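PDB 4P5Y: glycosyl hydrolase, family 31/fibronectin type III domain protein from Clostridium perfringens, which binds N-acetylgalactosamine through a calcium-containing F5/8 type C (discoidin-like) domain, a carbohydrate-binding module probably serving to target a family 31 glycoside hydrolase to glycans. Local coordinates for residues S24-I29 against I66-D71; W52-Q57 against K155-A160; N77-L82 against A160-Y165; N86-H91 against L149-N154. All blocks are in the same frame, centred on the assembly; numbering follows the deposited sequence.

In the fold
The domain is a beta sandwich, and contacts 1 and 3 each pair two strands of one of its two sheets. They meet across the interior, where Leu-26 and Ile-68 of contact 1 pack on Leu-162 and Phe-164 of contact 3. Contact 3 is the most central; contact 1, at a sheet edge, has an apolar inner face and an outer one with Glu-27 and Lys-69 beside Ile-29. Contacts 2 and 4, largely buried like contact 3 but farther from the centre, gather at one end of the sandwich, their centres about 9 Å apart, where aromatic rings and amides surround the bound sugar. Contacts 2 and 3 share strand 158-166 and Ala-160, whose carbonyl binds calcium.

Contact 1 of 4, residues S24-I29 against I66-D71; sequences SKLEAI and ITIKLD
The carbonyl O of Glu-27 receives the amide N of Lys-69 at 2.6 Å in a nearly straight bond, 169° at the hydrogen, which fixes the register of two antiparallel strands at the edge of the five-stranded sheet of this beta sandwich. The return bond, from Glu-27 N to Lys-69 O, is more bent at 133°, although the donor lies in the carbonyl plane. Beyond this hydrogen-bonded pair, Ile-29 N reaches Thr-67 O at 2.9 Å.

Side chains alternate between the two faces. Leu-26, Ala-28, Ile-68 and Leu-70 point inward, and apolar side chains suit this face because Phe-164 of the opposing sheet packs against Leu-26, Ile-68 and Leu-70. Ile-68 has CG1 beside its backbone N (chi1 -56°), and a second turn at chi2 carries CD1 to Ala-28 CB at 3.8 Å; the small alanine leaves room for that methyl. CG2 of the same isoleucine, on its other branch, meets Leu-26 CB, also at 3.8 Å.

The face bearing Glu-27 and Lys-69 suits long, charged chains, which run side by side in extended form without their charged atoms meeting. Ile-29 crosses Lys-69 at about a right angle and covers the start of that chain, its CG2 lying 3.6 Å from Lys-69 CB. At the far end the Lys-25 chain crosses that of Asp-71 obliquely, its CD 3.5 Å from Asp-71 OD1. Asp-71 OD1 is hydrogen-bonded to Tyr-74 OH, while Lys-25 NZ remains 4.1 Å from Asp-71 OD2, too far for a salt bridge.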
# COMPACT_ATOMS: atom_id res chain seq x y z
N SER A 24 -9.03 -10.19 6.98
CA SER A 24 -8.75 -11.59 7.29
C SER A 24 -8.39 -12.35 6.02
O SER A 24 -7.76 -13.39 6.08
CB SER A 24 -9.94 -12.26 7.97
OG SER A 24 -11.03 -12.37 7.07
N LYS A 25 -8.80 -11.84 4.87
CA LYS A 25 -8.49 -12.50 3.61
C LYS A 25 -7.06 -12.25 3.16
O LYS A 25 -6.59 -12.90 2.23
CB LYS A 25 -9.44 -12.05 2.51
CG LYS A 25 -10.90 -12.32 2.81
CD LYS A 25 -11.11 -13.76 3.25
CE LYS A 25 -12.55 -14.00 3.68
NZ LYS A 25 -12.72 -15.38 4.25
N LEU A 26 -6.37 -11.31 3.79
CA LEU A 26 -5.06 -10.89 3.32
C LEU A 26 -3.90 -11.35 4.19
O LEU A 26 -4.05 -11.56 5.40
CB LEU A 26 -5.01 -9.37 3.20
CG LEU A 26 -6.29 -8.73 2.67
CD1 LEU A 26 -6.15 -7.22 2.74
CD2 LEU A 26 -6.60 -9.20 1.24
N GLU A 27 -2.73 -11.50 3.58
CA GLU A 27 -1.51 -11.83 4.30
C GLU A 27 -0.30 -11.18 3.64
O GLU A 27 -0.06 -11.35 2.44
CB GLU A 27 -1.33 -13.35 4.37
CG GLU A 27 -0.04 -13.79 5.06
CD GLU A 27 0.28 -15.26 4.83
OE1 GLU A 27 -0.47 -15.95 4.09
OE2 GLU A 27 1.29 -15.73 5.40
N ALA A 28 0.47 -10.42 4.41
CA ALA A 28 1.69 -9.83 3.89
C ALA A 28 2.78 -10.90 3.87
O ALA A 28 3.26 -11.35 4.91
CB ALA A 28 2.13 -8.60 4.72
N ILE A 29 3.17 -11.34 2.68
CA ILE A 29 4.15 -12.41 2.63
C ILE A 29 5.55 -11.86 2.46
O ILE A 29 6.52 -12.54 2.74
CB ILE A 29 3.85 -13.41 1.50
CG1 ILE A 29 3.85 -12.73 0.13
CG2 ILE A 29 2.52 -14.11 1.74
CD1 ILE A 29 3.59 -13.70 -0.98
N ILE A 66 5.80 -4.06 -0.95
CA ILE A 66 5.22 -5.05 -0.05
C ILE A 66 4.27 -5.97 -0.83
O ILE A 66 3.52 -5.52 -1.70
CB ILE A 66 4.47 -4.37 1.10
CG1 ILE A 66 3.81 -5.40 2.01
CG2 ILE A 66 3.45 -3.42 0.56
CD1 ILE A 66 3.30 -4.81 3.34
N THR A 67 4.33 -7.27 -0.55
CA THR A 67 3.52 -8.19 -1.31
C THR A 67 2.44 -8.79 -0.44
O THR A 67 2.72 -9.41 0.58
CB THR A 67 4.36 -9.31 -1.93
OG1 THR A 67 5.25 -8.75 -2.90
CG2 THR A 67 3.44 -10.34 -2.61
N ILE A 68 1.21 -8.59 -0.87
CA ILE A 68 0.05 -9.08 -0.15
C ILE A 68 -0.48 -10.32 -0.84
O ILE A 68 -0.74 -10.31 -2.05
CB ILE A 68 -1.07 -8.01 -0.08
CG1 ILE A 68 -0.55 -6.72 0.55
CG2 ILE A 68 -2.31 -8.55 0.65
CD1 ILE A 68 0.34 -6.93 1.78
N LYS A 69 -0.64 -11.39 -0.07
CA LYS A 69 -1.29 -12.60 -0.57
C LYS A 69 -2.73 -12.72 -0.11
O LYS A 69 -3.03 -12.58 1.09
CB LYS A 69 -0.52 -13.84 -0.13
CG LYS A 69 -1.31 -15.13 -0.28
CD LYS A 69 -0.42 -16.30 0.05
CE LYS A 69 -1.13 -17.63 -0.10
NZ LYS A 69 -0.14 -18.71 0.13
N LEU A 70 -3.61 -13.01 -1.06
CA LEU A 70 -5.04 -13.19 -0.80
C LEU A 70 -5.34 -14.68 -0.60
O LEU A 70 -4.56 -15.52 -1.02
CB LEU A 70 -5.86 -12.59 -1.96
CG LEU A 70 -5.80 -11.07 -2.15
CD1 LEU A 70 -4.37 -10.59 -2.21
CD2 LEU A 70 -6.53 -10.61 -3.38
N ASP A 71 -6.45 -15.02 0.06
CA ASP A 71 -6.72 -16.41 0.41
C ASP A 71 -7.14 -17.23 -0.81
O ASP A 71 -7.05 -18.46 -0.81
CB ASP A 71 -7.79 -16.52 1.50
CG ASP A 71 -9.15 -16.00 1.06
OD1 ASP A 71 -9.20 -14.88 0.50
OD2 ASP A 71 -10.16 -16.70 1.29

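Contact 2 of 4, residues W52-Q57 against K155-A160; sequences WHSAYQ and KYASAA. With CA (calcium ion), chain C; NGA (2-acetamido-2-deoxy-beta-D-galactopyranose), chain B.
Residues 52-57 and 155-160 run antiparallel, their end-to-end directions 165° apart, with Trp-52 facing Ala-159 as a hydrogen-bonded pair and His-53 facing Ser-158 as a non-hydrogen-bonded one. The ladder continues with Ser-54 N to Ala-157 O at 2.9 Å. Ser-54 then substitutes its side chain for backbone: OG, set between backbone N and carbonyl carbon (chi1 62°), accepts Ala-157 N almost straight, at 170°. A water joins this OG to the carbonyls of Ala-55 and Lys-155, and Lys-155 NZ closes the far end on Gln-57 O at 2.8 Å.

His-53, Tyr-56 and Tyr-156 form an aromatic cluster lining the sugar site. The edge of Tyr-56 is turned toward the face of Tyr-156, and the face of Tyr-56 lies under the N-acetylgalactosamine ring, with NGA C5 3.5 Å above its centre, a flat apolar platform suited to sugar C-H groups. His-53 ND1 donates in its ring plane to Ser-54 O, fixing the ring's rotation, while NE2 makes a weak bond to the axial NGA O4 at 2.9 Å.

Strand 52-53 is the outermost of the four-stranded sheet, beside strand 158-166; Trp-52 packs inward on Val-64 and Ile-66 of strand 64-70.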
# COMPACT_ATOMS: atom_id res chain seq x y z
N TRP A 52 3.05 -0.64 8.62
CA TRP A 52 4.31 -1.12 8.09
C TRP A 52 5.21 0.07 7.79
O TRP A 52 4.78 1.05 7.19
CB TRP A 52 4.08 -1.93 6.82
CG TRP A 52 5.34 -2.16 6.06
CD1 TRP A 52 6.44 -2.84 6.49
CD2 TRP A 52 5.62 -1.76 4.71
NE1 TRP A 52 7.40 -2.87 5.50
CE2 TRP A 52 6.91 -2.21 4.40
CE3 TRP A 52 4.89 -1.06 3.74
CZ2 TRP A 52 7.50 -1.98 3.15
CZ3 TRP A 52 5.49 -0.83 2.50
CH2 TRP A 52 6.78 -1.29 2.23
N HIS A 53 6.45 -0.01 8.21
CA HIS A 53 7.44 1.02 7.93
C HIS A 53 8.67 0.28 7.42
O HIS A 53 9.00 -0.80 7.93
CB HIS A 53 7.76 1.84 9.18
CG HIS A 53 8.39 3.17 8.91
ND1 HIS A 53 9.63 3.30 8.31
CD2 HIS A 53 7.97 4.43 9.17
CE1 HIS A 53 9.93 4.58 8.22
NE2 HIS A 53 8.94 5.29 8.73
N SER A 54 9.33 0.82 6.40
CA SER A 54 10.53 0.19 5.85
C SER A 54 11.77 0.72 6.57
O SER A 54 11.69 1.71 7.32
CB SER A 54 10.63 0.41 4.35
OG SER A 54 10.74 1.79 4.05
N ALA A 55 12.91 0.08 6.35
CA ALA A 55 14.12 0.45 7.07
C ALA A 55 14.58 1.85 6.68
O ALA A 55 14.31 2.33 5.57
CB ALA A 55 15.23 -0.57 6.83
N TYR A 56 15.26 2.53 7.61
CA TYR A 56 15.78 3.86 7.33
C TYR A 56 17.20 4.00 7.83
O TYR A 56 17.60 5.05 8.32
CB TYR A 56 14.88 4.94 7.97
CG TYR A 56 14.49 4.67 9.41
CD1 TYR A 56 15.28 5.10 10.46
CD2 TYR A 56 13.32 4.00 9.70
CE1 TYR A 56 14.93 4.85 11.77
CE2 TYR A 56 12.95 3.75 11.01
CZ TYR A 56 13.76 4.18 12.05
OH TYR A 56 13.37 3.92 13.35
N GLN A 57 17.98 2.94 7.69
CA GLN A 57 19.41 3.02 7.94
C GLN A 57 20.09 3.82 6.81
O GLN A 57 19.41 4.28 5.88
CB GLN A 57 20.02 1.63 8.07
CG GLN A 57 19.34 0.75 9.13
CD GLN A 57 19.11 1.48 10.45
OE1 GLN A 57 19.95 2.27 10.89
NE2 GLN A 57 17.97 1.22 11.08
N LYS A 155 13.14 8.23 1.07
CA LYS A 155 14.04 7.25 1.63
C LYS A 155 13.28 6.04 2.18
O LYS A 155 13.67 4.90 1.94
CB LYS A 155 14.91 7.87 2.73
CG LYS A 155 15.87 6.90 3.42
CD LYS A 155 16.70 7.65 4.45
CE LYS A 155 17.73 6.77 5.15
NZ LYS A 155 18.91 6.48 4.30
N TYR A 156 12.20 6.29 2.91
CA TYR A 156 11.46 5.20 3.52
C TYR A 156 9.96 5.33 3.29
O TYR A 156 9.44 6.43 3.09
CB TYR A 156 11.78 5.12 5.01
CG TYR A 156 11.87 6.45 5.70
CD1 TYR A 156 10.73 7.16 6.06
CD2 TYR A 156 13.10 7.01 6.00
CE1 TYR A 156 10.81 8.40 6.69
CE2 TYR A 156 13.19 8.24 6.63
CZ TYR A 156 12.05 8.92 6.97
OH TYR A 156 12.16 10.14 7.60
N ALA A 157 9.26 4.20 3.32
CA ALA A 157 7.82 4.18 3.14
C ALA A 157 7.10 3.54 4.32
O ALA A 157 7.63 2.63 4.99
CB ALA A 157 7.45 3.46 1.87
N SER A 158 5.89 4.01 4.56
CA SER A 158 4.99 3.34 5.49
C SER A 158 3.59 3.24 4.89
O SER A 158 3.25 3.93 3.93
CB SER A 158 4.97 4.06 6.85
OG SER A 158 4.66 5.44 6.72
N ALA A 159 2.79 2.34 5.45
CA ALA A 159 1.37 2.24 5.12
C ALA A 159 0.64 1.77 6.35
O ALA A 159 1.07 0.81 7.02
CB ALA A 159 1.13 1.29 3.94
N ALA A 160 -0.46 2.44 6.67
CA ALA A 160 -1.28 2.03 7.80
C ALA A 160 -2.20 0.90 7.36
O ALA A 160 -2.36 -0.08 8.07
CB ALA A 160 -2.09 3.22 8.34
CA CA C . -2.47 -1.40 10.10
C1 NGA B . 11.25 8.11 13.51
C2 NGA B . 9.96 7.29 13.34
C3 NGA B . 10.24 6.08 12.45
C4 NGA B . 10.90 6.54 11.15
C5 NGA B . 12.15 7.34 11.49
C6 NGA B . 12.92 7.79 10.25
C7 NGA B . 8.36 7.52 15.19
C8 NGA B . 7.96 7.04 16.55
N2 NGA B . 9.39 6.89 14.62
O1 NGA B . 10.98 9.30 14.21
O3 NGA B . 9.06 5.36 12.19
O4 NGA B . 10.01 7.35 10.42
O5 NGA B . 11.75 8.46 12.24
O6 NGA B . 13.27 9.16 10.36
O7 NGA B . 7.75 8.46 14.66
O HOH W 1 13.44 2.33 2.98

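Contact 3 of 4, residues N77-L82 against A160-Y165; sequences NQIDYL and AELVFY. With CA (calcium ion), chain C.
A classic beta bulge, in which Ala-160 and Glu-161 both face Leu-82, opens this antiparallel pairing of strands 73-82 and 158-166 in the four-stranded sheet of the sandwich. Leu-82 O accepts two amides, Ala-160 N at 2.8 Å and the longer Glu-161 N at 3.3 Å, and Leu-82 N closes the bulge on Glu-161 O. Ala-160 O, on the bulge, binds the calcium ion at 2.4 Å; the other ligands include Asn-42 O, Asp-45 OD1, Asp-47 O and Thr-50 O. Regular pairing then resumes with Val-163 N to Asp-80 O.

Ile-79, Tyr-81, Leu-162 and Phe-164 share the face that meets the other sheet. Ile-79 CG2 sits over the face of the Phe-164 ring, 4.2 Å from its centroid, a CH-pi contact for which a beta-branched methyl is well placed. Leu-162 CD2 comes instead to the edge of the Tyr-81 ring, whose hydroxyl is hydrogen-bonded to Ser-158 O.

On the other face a polar chain joins Gln-78, Asp-80 and Tyr-165, beside the apolar contacts of Leu-82 and Val-163. Tyr-165 OH donates to Asp-80 OD2 at 2.7 Å, approaching from above the carboxylate plane. Gln-78 NE2 donates to Asp-80 OD1 on its syn lone pair at 2.8 Å, with the acceptor close to the amide plane. Gln-78 runs alongside Tyr-165, its CD over the ring face. The buried Asp-80 carboxylate is thus gripped at both oxygens by neutral donors, which would probably stabilise its negative charge.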
# COMPACT_ATOMS: atom_id res chain seq x y z
N ASN A 77 -10.23 -4.58 -8.58
CA ASN A 77 -10.24 -3.33 -9.36
C ASN A 77 -10.01 -2.08 -8.51
O ASN A 77 -10.29 -0.97 -8.96
CB ASN A 77 -11.55 -3.18 -10.12
CG ASN A 77 -12.76 -3.27 -9.22
OD1 ASN A 77 -12.66 -3.13 -8.00
ND2 ASN A 77 -13.92 -3.49 -9.81
N GLN A 78 -9.51 -2.25 -7.30
CA GLN A 78 -9.19 -1.11 -6.44
C GLN A 78 -8.55 -1.54 -5.16
O GLN A 78 -8.93 -2.55 -4.57
CB GLN A 78 -10.46 -0.31 -6.12
CG GLN A 78 -10.24 0.78 -5.09
CD GLN A 78 -11.44 1.71 -4.96
OE1 GLN A 78 -12.26 1.83 -5.87
NE2 GLN A 78 -11.54 2.38 -3.82
N ILE A 79 -7.59 -0.75 -4.70
CA ILE A 79 -7.14 -0.82 -3.32
C ILE A 79 -7.16 0.59 -2.75
O ILE A 79 -7.03 1.56 -3.50
CB ILE A 79 -5.73 -1.44 -3.18
CG1 ILE A 79 -4.66 -0.47 -3.69
CG2 ILE A 79 -5.65 -2.77 -3.90
CD1 ILE A 79 -3.24 -0.96 -3.42
N ASP A 80 -7.36 0.71 -1.44
CA ASP A 80 -7.22 1.99 -0.76
C ASP A 80 -5.94 2.01 0.04
O ASP A 80 -5.58 1.04 0.73
CB ASP A 80 -8.39 2.28 0.17
CG ASP A 80 -9.69 2.44 -0.57
OD1 ASP A 80 -9.64 2.49 -1.81
OD2 ASP A 80 -10.75 2.53 0.08
N TYR A 81 -5.25 3.13 -0.05
CA TYR A 81 -4.04 3.35 0.71
C TYR A 81 -4.33 4.28 1.87
O TYR A 81 -4.74 5.43 1.67
CB TYR A 81 -2.95 3.93 -0.20
CG TYR A 81 -1.76 4.43 0.57
CD1 TYR A 81 -0.78 3.56 1.01
CD2 TYR A 81 -1.61 5.78 0.87
CE1 TYR A 81 0.31 4.01 1.71
CE2 TYR A 81 -0.51 6.25 1.57
CZ TYR A 81 0.44 5.35 1.99
OH TYR A 81 1.53 5.78 2.70
N LEU A 82 -4.13 3.78 3.08
CA LEU A 82 -4.33 4.58 4.28
C LEU A 82 -3.02 5.01 4.88
O LEU A 82 -2.28 4.19 5.45
CB LEU A 82 -5.13 3.81 5.31
CG LEU A 82 -5.45 4.62 6.56
CD1 LEU A 82 -6.34 5.82 6.24
CD2 LEU A 82 -6.11 3.71 7.58
N ALA A 160 -0.46 2.44 6.67
CA ALA A 160 -1.28 2.03 7.80
C ALA A 160 -2.20 0.90 7.36
O ALA A 160 -2.36 -0.08 8.07
CB ALA A 160 -2.09 3.22 8.34
N GLU A 161 -2.79 1.03 6.17
CA GLU A 161 -3.65 -0.01 5.64
C GLU A 161 -3.61 -0.10 4.13
O GLU A 161 -3.44 0.90 3.42
CB GLU A 161 -5.10 0.21 6.04
CG GLU A 161 -5.49 -0.23 7.43
CD GLU A 161 -7.01 -0.43 7.55
OE1 GLU A 161 -7.72 0.54 7.92
OE2 GLU A 161 -7.49 -1.54 7.26
N LEU A 162 -3.80 -1.31 3.64
CA LEU A 162 -4.20 -1.52 2.26
C LEU A 162 -5.53 -2.26 2.27
O LEU A 162 -5.62 -3.38 2.78
CB LEU A 162 -3.15 -2.32 1.48
CG LEU A 162 -1.79 -1.65 1.43
CD1 LEU A 162 -0.77 -2.62 0.87
CD2 LEU A 162 -1.88 -0.37 0.61
N VAL A 163 -6.54 -1.61 1.72
CA VAL A 163 -7.87 -2.21 1.57
C VAL A 163 -8.08 -2.72 0.13
O VAL A 163 -7.89 -1.98 -0.81
CB VAL A 163 -8.95 -1.17 1.94
CG1 VAL A 163 -10.36 -1.72 1.75
CG2 VAL A 163 -8.73 -0.69 3.39
N PHE A 164 -8.44 -3.99 -0.03
CA PHE A 164 -8.61 -4.60 -1.35
C PHE A 164 -10.09 -4.69 -1.71
O PHE A 164 -10.91 -4.96 -0.84
CB PHE A 164 -7.99 -6.01 -1.41
CG PHE A 164 -6.49 -6.02 -1.35
CD1 PHE A 164 -5.82 -5.60 -0.22
CD2 PHE A 164 -5.75 -6.46 -2.44
CE1 PHE A 164 -4.43 -5.59 -0.17
CE2 PHE A 164 -4.36 -6.46 -2.40
CZ PHE A 164 -3.70 -6.03 -1.25
N TYR A 165 -10.42 -4.49 -2.98
CA TYR A 165 -11.78 -4.73 -3.47
C TYR A 165 -11.79 -5.70 -4.66
O TYR A 165 -11.00 -5.55 -5.58
CB TYR A 165 -12.45 -3.42 -3.91
CG TYR A 165 -12.52 -2.33 -2.87
CD1 TYR A 165 -11.40 -1.60 -2.52
CD2 TYR A 165 -13.73 -2.00 -2.26
CE1 TYR A 165 -11.46 -0.59 -1.57
CE2 TYR A 165 -13.80 -0.99 -1.31
CZ TYR A 165 -12.67 -0.29 -0.97
OH TYR A 165 -12.74 0.73 -0.04
CA CA C . -2.47 -1.40 10.10

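Contact 4 of 4, residues N86-H91 against L149-N154; sequences NSRNGH and LGDTNN. With NGA (2-acetamido-2-deoxy-beta-D-galactopyranose), chain B.
Asn-89 touches both the sugar and the facing loop through one amide. Its ND2 donates to NGA O4 at 3.1 Å, makes a weak, longer bond to NGA O5, and gives a further bond to Asp-151 OD2 at 3.0 Å, meeting that oxygen from above the carboxylate plane. Its OD1 accepts Asp-151 N at 2.9 Å, so an asparagine, with donor and acceptor on one flat group, suits the place.

Asp-151 is held in turn by Arg-88, whose NH2 forms a salt bridge to OD1 at 2.9 Å on the anti side. The arginine chain, bent at chi2 (83°), lays its guanidinium over the Gly-150 to Asp-151 peptide, with Gly-150 C 3.6 Å above the plane. Glycine suits position 150 because Asn-89 OD1 and Thr-152 O lie close to where a side chain would project.

Behind them the backbones join: Gly-90 N to Leu-149 O and Leu-149 N to His-91 O make a G1 bulge, built on a type II turn from Arg-88 to His-91 in which Gly-90 takes a positive phi of 97°. Asn-89 N donates to Ser-87 OG, an ST turn that probably steadies the sugar-binding residue. Gripped by Asp-151 at both OD1 and ND2, the Asn-89 amide would have its rotation fixed, leaving ND2 directed to NGA O4.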
# COMPACT_ATOMS: atom_id res chain seq x y z
N ASN A 86 -0.44 9.14 12.62
CA ASN A 86 0.19 10.01 13.60
C ASN A 86 1.40 10.79 13.10
O ASN A 86 1.97 11.59 13.84
CB ASN A 86 0.60 9.21 14.85
CG ASN A 86 1.43 7.96 14.54
OD1 ASN A 86 1.72 7.65 13.38
ND2 ASN A 86 1.82 7.25 15.58
N SER A 87 1.78 10.58 11.84
CA SER A 87 3.02 11.13 11.31
C SER A 87 3.05 11.02 9.80
O SER A 87 2.50 10.08 9.23
CB SER A 87 4.22 10.39 11.91
OG SER A 87 5.43 10.72 11.24
N ARG A 88 3.71 11.98 9.15
CA ARG A 88 3.85 11.95 7.70
C ARG A 88 5.04 11.11 7.24
O ARG A 88 5.23 10.90 6.05
CB ARG A 88 3.98 13.38 7.15
CG ARG A 88 5.10 14.20 7.76
CD ARG A 88 6.45 13.92 7.12
NE ARG A 88 7.52 14.62 7.82
CZ ARG A 88 8.11 15.73 7.39
NH1 ARG A 88 7.74 16.28 6.24
NH2 ARG A 88 9.07 16.30 8.10
N ASN A 89 5.84 10.62 8.17
CA ASN A 89 7.01 9.83 7.81
C ASN A 89 6.65 8.52 7.11
O ASN A 89 6.07 7.61 7.70
CB ASN A 89 7.86 9.56 9.05
CG ASN A 89 8.86 10.66 9.31
OD1 ASN A 89 8.76 11.75 8.73
ND2 ASN A 89 9.85 10.39 10.16
N GLY A 90 7.01 8.45 5.83
CA GLY A 90 6.73 7.30 5.00
C GLY A 90 5.48 7.49 4.16
O GLY A 90 5.06 6.55 3.48
N HIS A 91 4.86 8.67 4.22
CA HIS A 91 3.70 8.95 3.38
C HIS A 91 4.02 8.78 1.89
O HIS A 91 4.86 9.51 1.35
CB HIS A 91 3.16 10.35 3.64
CG HIS A 91 2.22 10.44 4.80
ND1 HIS A 91 1.33 11.48 4.96
CD2 HIS A 91 2.03 9.62 5.86
CE1 HIS A 91 0.64 11.30 6.07
NE2 HIS A 91 1.05 10.19 6.64
N LEU A 149 7.22 10.89 1.41
CA LEU A 149 7.52 11.99 2.33
C LEU A 149 8.15 11.51 3.63
O LEU A 149 7.94 10.37 4.06
CB LEU A 149 6.26 12.77 2.69
CG LEU A 149 5.43 13.39 1.58
CD1 LEU A 149 4.22 14.03 2.21
CD2 LEU A 149 6.24 14.39 0.84
N GLY A 150 8.88 12.40 4.29
CA GLY A 150 9.35 12.17 5.64
C GLY A 150 10.36 13.23 6.02
O GLY A 150 10.71 14.06 5.18
N ASP A 151 10.83 13.21 7.26
CA ASP A 151 11.92 14.10 7.66
C ASP A 151 13.03 14.05 6.64
O ASP A 151 13.71 15.05 6.40
CB ASP A 151 12.44 13.73 9.04
CG ASP A 151 11.35 13.74 10.08
OD1 ASP A 151 10.46 14.62 10.01
OD2 ASP A 151 11.38 12.86 10.97
N THR A 152 13.22 12.89 6.03
CA THR A 152 14.01 12.77 4.82
C THR A 152 13.07 12.23 3.77
O THR A 152 12.44 11.20 3.97
CB THR A 152 15.22 11.83 4.99
OG1 THR A 152 15.89 12.12 6.22
CG2 THR A 152 16.19 11.98 3.83
N ASN A 153 12.93 12.94 2.66
CA ASN A 153 11.99 12.49 1.64
C ASN A 153 12.59 11.41 0.77
O ASN A 153 13.80 11.33 0.61
CB ASN A 153 11.52 13.66 0.77
CG ASN A 153 10.65 14.63 1.54
OD1 ASN A 153 9.80 14.24 2.33
ND2 ASN A 153 10.88 15.92 1.32
N ASN A 154 11.72 10.57 0.21
CA ASN A 154 12.17 9.56 -0.73
C ASN A 154 13.23 8.61 -0.20
O ASN A 154 14.12 8.21 -0.95
CB ASN A 154 12.69 10.24 -1.99
CG ASN A 154 11.59 10.93 -2.76
OD1 ASN A 154 10.51 10.36 -2.95
ND2 ASN A 154 11.85 12.16 -3.20
C1 NGA B . 11.25 8.11 13.51
C2 NGA B . 9.96 7.29 13.34
C3 NGA B . 10.24 6.08 12.45
C4 NGA B . 10.90 6.54 11.15
C5 NGA B . 12.15 7.34 11.49
C6 NGA B . 12.92 7.79 10.25
C7 NGA B . 8.36 7.52 15.19
C8 NGA B . 7.96 7.04 16.55
N2 NGA B . 9.39 6.89 14.62
O1 NGA B . 10.98 9.30 14.21
O3 NGA B . 9.06 5.36 12.19
O4 NGA B . 10.01 7.35 10.42
O5 NGA B . 11.75 8.46 12.24
O6 NGA B . 13.27 9.16 10.36
O7 NGA B . 7.75 8.46 14.66